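Local structure of amidohydrolase 3 domain-containing protein (Pyrococcus horikoshii, 3IGH) at residues A[60-73]-A[396-409]. The protein is uncharacterised, but probably acts as a metal-dependent amidohydrolase that cleaves carbon-nitrogen bonds other than peptide bonds. Numbering follows the deposited sequence. Where two conformers were deposited one is given.
Sequences MPAFFDSHLHLDEL and GFSTDSPIEPADPW. With SO4 (sulfate ion), chain B; SO4 (sulfate ion), chain J.
Asp65 OD1 is gripped by two backbone N-H groups. Thr399 N reaches Asp65 OD1 from the syn side, 3.2 Å away and tilted out of the carboxylate plane. His67 N donates to the anti lone pair of the same oxygen, closing an Asx turn. Asp65 OD2 takes the Thr399 hydroxyl on its syn lone pair, with Thr399 OG1 2.5 Å away. OD2 also accepts from a water that donates to Ala406 O as well. The carboxylate gets there because CG stands anti to the backbone N of Asp65 (chi1 -169°). Thr399 OG1 in turn accepts from Ser401 N, an ST turn. With an alanine in place of Asp65, Thr399 N and His67 N would probably lose their shared acceptor, and the Thr399 hydroxyl would be freer to turn. Backbone bonds continue the join: Ser66 N to Phe397 O, Asp400 N to His67 O and, at 2.8 Å, His69 N to Ser401 O. In the TIM barrel of the amidohydrolase family, strands 58-68 and 395-397 are the first and last of the barrel. His67 and His69 form the HxH motif of the first strand and Asp400 is the aspartate after the last, residues that typically bind metal in relatives. Here a sulfate, probably from the crystallisation liquor, lies at what is probably that site. His67 NE2 donates to the sulfate O1 at 3.0 Å, His69 NE2 does so weakly, and Lys262, His314 and His339 also bond a sulfate. Asp400 OD1 sits 2.9 Å from His69 NE2, with ring and carboxylate planes 52° apart. Glu338 holds His67 ND1. At the far end Pro408 CB lies over the centre of the Phe63 ring, a CH-pi contact, while Met60 CE lies over the opposite face toward the rim. The edge of Phe63 meets the face of Trp409 in a T-shaped pair, Phe63 CZ lying 3.6 Å from Trp409 CZ2.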
# COMPACT_ATOMS: atom_id res chain seq x y z
N MET A 60 -21.26 17.49 10.52
CA MET A 60 -21.73 16.12 10.28
C MET A 60 -20.59 15.30 9.64
O MET A 60 -19.66 15.89 9.09
CB MET A 60 -23.01 16.10 9.40
CG MET A 60 -22.86 16.60 7.96
SD MET A 60 -24.33 16.37 6.90
CE MET A 60 -24.07 14.69 6.31
N PRO A 61 -20.65 13.95 9.74
CA PRO A 61 -19.69 13.17 8.96
C PRO A 61 -19.80 13.51 7.48
O PRO A 61 -20.89 13.78 6.98
CB PRO A 61 -20.12 11.73 9.21
CG PRO A 61 -20.81 11.76 10.53
CD PRO A 61 -21.52 13.08 10.56
N ALA A 62 -18.66 13.52 6.79
CA ALA A 62 -18.67 13.87 5.38
C ALA A 62 -19.38 12.78 4.56
O ALA A 62 -19.54 11.65 5.03
CB ALA A 62 -17.24 14.10 4.89
N PHE A 63 -19.84 13.14 3.37
CA PHE A 63 -20.47 12.16 2.49
C PHE A 63 -19.43 11.14 2.00
O PHE A 63 -18.24 11.46 1.84
CB PHE A 63 -21.18 12.84 1.32
CG PHE A 63 -22.43 13.60 1.72
CD1 PHE A 63 -23.63 12.93 1.93
CD2 PHE A 63 -22.39 14.98 1.90
CE1 PHE A 63 -24.79 13.62 2.30
CE2 PHE A 63 -23.54 15.68 2.27
CZ PHE A 63 -24.74 15.00 2.48
N PHE A 64 -19.90 9.92 1.78
CA PHE A 64 -19.08 8.84 1.26
C PHE A 64 -19.86 8.28 0.06
O PHE A 64 -20.91 7.66 0.24
CB PHE A 64 -18.89 7.78 2.36
CG PHE A 64 -17.83 6.73 2.07
CD1 PHE A 64 -16.97 6.33 3.08
CD2 PHE A 64 -17.71 6.12 0.81
CE1 PHE A 64 -15.98 5.35 2.86
CE2 PHE A 64 -16.74 5.15 0.58
CZ PHE A 64 -15.86 4.77 1.62
N ASP A 65 -19.39 8.53 -1.15
CA ASP A 65 -20.06 8.01 -2.33
C ASP A 65 -19.54 6.61 -2.58
O ASP A 65 -18.40 6.44 -3.00
CB ASP A 65 -19.80 8.90 -3.55
CG ASP A 65 -20.69 8.56 -4.75
OD1 ASP A 65 -20.83 7.37 -5.11
OD2 ASP A 65 -21.22 9.50 -5.37
N SER A 66 -20.37 5.60 -2.37
CA SER A 66 -19.89 4.21 -2.39
C SER A 66 -19.74 3.59 -3.78
O SER A 66 -19.41 2.41 -3.90
CB SER A 66 -20.76 3.33 -1.49
OG SER A 66 -22.09 3.28 -1.95
N HIS A 67 -19.95 4.38 -4.84
CA HIS A 67 -19.83 3.85 -6.22
C HIS A 67 -19.80 4.98 -7.23
O HIS A 67 -20.84 5.52 -7.59
CB HIS A 67 -21.01 2.90 -6.52
CG HIS A 67 -20.96 2.23 -7.86
ND1 HIS A 67 -21.04 0.87 -8.01
CD2 HIS A 67 -20.89 2.74 -9.12
CE1 HIS A 67 -21.01 0.56 -9.30
NE2 HIS A 67 -20.91 1.68 -9.99
N LEU A 68 -18.60 5.31 -7.71
CA LEU A 68 -18.48 6.24 -8.83
C LEU A 68 -17.24 5.95 -9.67
O LEU A 68 -16.43 5.08 -9.33
CB LEU A 68 -18.52 7.71 -8.34
CG LEU A 68 -17.64 8.20 -7.19
CD1 LEU A 68 -16.14 8.08 -7.49
CD2 LEU A 68 -18.00 9.64 -6.90
N HIS A 69 -17.10 6.70 -10.75
CA HIS A 69 -15.99 6.55 -11.67
C HIS A 69 -15.24 7.86 -11.68
O HIS A 69 -15.62 8.81 -12.38
CB HIS A 69 -16.51 6.25 -13.08
CG HIS A 69 -17.41 5.05 -13.14
ND1 HIS A 69 -16.94 3.78 -13.34
CD2 HIS A 69 -18.76 4.95 -13.04
CE1 HIS A 69 -17.96 2.93 -13.36
NE2 HIS A 69 -19.08 3.62 -13.17
N LEU A 70 -14.16 7.91 -10.90
CA LEU A 70 -13.38 9.12 -10.68
C LEU A 70 -12.76 9.62 -11.99
O LEU A 70 -12.80 10.81 -12.27
CB LEU A 70 -12.30 8.81 -9.64
CG LEU A 70 -11.92 9.71 -8.47
CD1 LEU A 70 -13.12 10.37 -7.81
CD2 LEU A 70 -11.15 8.90 -7.43
N ASP A 71 -12.22 8.70 -12.79
CA ASP A 71 -11.61 9.08 -14.06
C ASP A 71 -12.65 9.62 -15.07
O ASP A 71 -12.42 10.64 -15.72
CB ASP A 71 -10.80 7.93 -14.66
CG ASP A 71 -11.60 6.63 -14.80
OD1 ASP A 71 -12.72 6.48 -14.25
OD2 ASP A 71 -11.09 5.73 -15.48
N GLU A 72 -13.79 8.94 -15.16
CA GLU A 72 -14.86 9.36 -16.05
C GLU A 72 -15.49 10.68 -15.60
O GLU A 72 -15.90 11.47 -16.44
CB GLU A 72 -15.93 8.29 -16.17
CG GLU A 72 -15.46 7.04 -16.92
CD GLU A 72 -16.49 5.91 -16.89
OE1 GLU A 72 -17.65 6.15 -16.49
OE2 GLU A 72 -16.13 4.78 -17.26
N LEU A 73 -15.54 10.92 -14.30
CA LEU A 73 -16.06 12.19 -13.78
C LEU A 73 -15.15 13.34 -14.22
O LEU A 73 -15.63 14.38 -14.68
CB LEU A 73 -16.23 12.17 -12.26
CG LEU A 73 -16.60 13.49 -11.57
CD1 LEU A 73 -17.89 14.09 -12.13
CD2 LEU A 73 -16.71 13.30 -10.03
N GLY A 396 -25.57 1.42 1.24
CA GLY A 396 -24.79 2.63 1.01
C GLY A 396 -25.37 3.40 -0.15
O GLY A 396 -25.96 2.81 -1.06
N PHE A 397 -25.22 4.73 -0.12
CA PHE A 397 -25.70 5.56 -1.22
C PHE A 397 -24.54 5.96 -2.12
O PHE A 397 -23.40 6.13 -1.67
CB PHE A 397 -26.40 6.83 -0.70
CG PHE A 397 -27.82 6.63 -0.23
CD1 PHE A 397 -28.42 5.37 -0.23
CD2 PHE A 397 -28.55 7.71 0.25
CE1 PHE A 397 -29.73 5.19 0.21
CE2 PHE A 397 -29.85 7.55 0.70
CZ PHE A 397 -30.44 6.28 0.68
N SER A 398 -24.86 6.14 -3.39
CA SER A 398 -23.87 6.52 -4.37
C SER A 398 -24.56 7.20 -5.55
O SER A 398 -25.78 7.21 -5.64
CB SER A 398 -23.13 5.27 -4.86
OG SER A 398 -24.02 4.25 -5.26
N THR A 399 -23.75 7.75 -6.45
CA THR A 399 -24.28 8.47 -7.60
C THR A 399 -23.97 7.78 -8.91
O THR A 399 -24.60 8.10 -9.92
CB THR A 399 -23.70 9.91 -7.67
OG1 THR A 399 -22.26 9.85 -7.65
CG2 THR A 399 -24.19 10.76 -6.51
N ASP A 400 -22.99 6.87 -8.92
CA ASP A 400 -22.43 6.32 -10.15
C ASP A 400 -21.95 7.45 -11.06
O ASP A 400 -22.01 7.35 -12.28
CB ASP A 400 -23.44 5.39 -10.88
CG ASP A 400 -22.79 4.51 -11.92
OD1 ASP A 400 -21.57 4.23 -11.81
OD2 ASP A 400 -23.50 4.09 -12.86
N SER A 401 -21.48 8.54 -10.45
CA SER A 401 -20.99 9.69 -11.18
C SER A 401 -19.91 9.24 -12.18
O SER A 401 -19.05 8.41 -11.84
CB SER A 401 -20.43 10.72 -10.20
OG SER A 401 -19.79 11.78 -10.88
N PRO A 402 -19.95 9.77 -13.42
CA PRO A 402 -20.77 10.88 -13.95
C PRO A 402 -22.13 10.54 -14.60
O PRO A 402 -22.68 11.39 -15.31
CB PRO A 402 -19.84 11.48 -15.00
CG PRO A 402 -19.12 10.28 -15.57
CD PRO A 402 -19.04 9.25 -14.44
N ILE A 403 -22.66 9.34 -14.36
CA ILE A 403 -23.96 8.95 -14.91
C ILE A 403 -25.07 9.80 -14.29
O ILE A 403 -25.99 10.24 -14.97
CB ILE A 403 -24.24 7.41 -14.74
CG1 ILE A 403 -23.11 6.57 -15.35
CG2 ILE A 403 -25.60 7.01 -15.32
CD1 ILE A 403 -22.82 6.84 -16.82
N GLU A 404 -24.96 10.04 -12.98
CA GLU A 404 -25.84 10.98 -12.29
C GLU A 404 -24.99 12.15 -11.81
O GLU A 404 -23.76 12.00 -11.73
CB GLU A 404 -26.51 10.32 -11.08
CG GLU A 404 -27.29 9.06 -11.41
CD GLU A 404 -28.51 9.32 -12.27
OE1 GLU A 404 -29.10 10.41 -12.17
OE2 GLU A 404 -28.88 8.40 -13.03
N PRO A 405 -25.63 13.30 -11.50
CA PRO A 405 -24.89 14.39 -10.84
C PRO A 405 -24.25 13.94 -9.53
O PRO A 405 -24.80 13.11 -8.81
CB PRO A 405 -25.98 15.45 -10.58
CG PRO A 405 -27.27 14.74 -10.76
CD PRO A 405 -27.02 13.70 -11.79
N ALA A 406 -23.07 14.48 -9.23
CA ALA A 406 -22.32 14.08 -8.03
C ALA A 406 -22.84 14.72 -6.75
O ALA A 406 -22.55 14.22 -5.67
CB ALA A 406 -20.83 14.36 -8.21
N ASP A 407 -23.61 15.81 -6.87
CA ASP A 407 -24.09 16.57 -5.70
C ASP A 407 -24.88 15.67 -4.76
O ASP A 407 -25.94 15.17 -5.14
CB ASP A 407 -24.97 17.75 -6.17
CG ASP A 407 -25.42 18.66 -5.02
OD1 ASP A 407 -26.10 19.64 -5.34
OD2 ASP A 407 -25.12 18.41 -3.83
N PRO A 408 -24.35 15.44 -3.54
CA PRO A 408 -24.97 14.47 -2.66
C PRO A 408 -26.37 14.88 -2.21
O PRO A 408 -27.20 14.01 -1.96
CB PRO A 408 -24.00 14.38 -1.47
CG PRO A 408 -23.17 15.59 -1.55
CD PRO A 408 -23.10 15.98 -2.98
N TRP A 409 -26.64 16.18 -2.14
CA TRP A 409 -27.94 16.65 -1.70
C TRP A 409 -29.05 16.32 -2.69
O TRP A 409 -30.18 16.06 -2.28
CB TRP A 409 -27.90 18.15 -1.36
CG TRP A 409 -27.08 18.40 -0.14
CD1 TRP A 409 -25.87 19.03 -0.08
CD2 TRP A 409 -27.37 17.97 1.21
NE1 TRP A 409 -25.41 19.05 1.21
CE2 TRP A 409 -26.31 18.40 2.02
CE3 TRP A 409 -28.43 17.27 1.80
CZ2 TRP A 409 -26.27 18.16 3.40
CZ3 TRP A 409 -28.40 17.04 3.16
CH2 TRP A 409 -27.32 17.49 3.95
S SO4 B . -21.75 0.34 -13.29
O1 SO4 B . -20.53 1.03 -12.90
O2 SO4 B . -22.86 1.28 -13.25
O3 SO4 B . -21.61 -0.13 -14.67
O4 SO4 B . -22.00 -0.76 -12.36
S SO4 J . -21.85 16.87 -12.17
O1 SO4 J . -21.17 18.13 -12.44
O2 SO4 J . -23.28 17.04 -12.37
O3 SO4 J . -21.36 15.84 -13.08
O4 SO4 J . -21.59 16.48 -10.79
O HOH W 1 -21.96 11.78 -4.11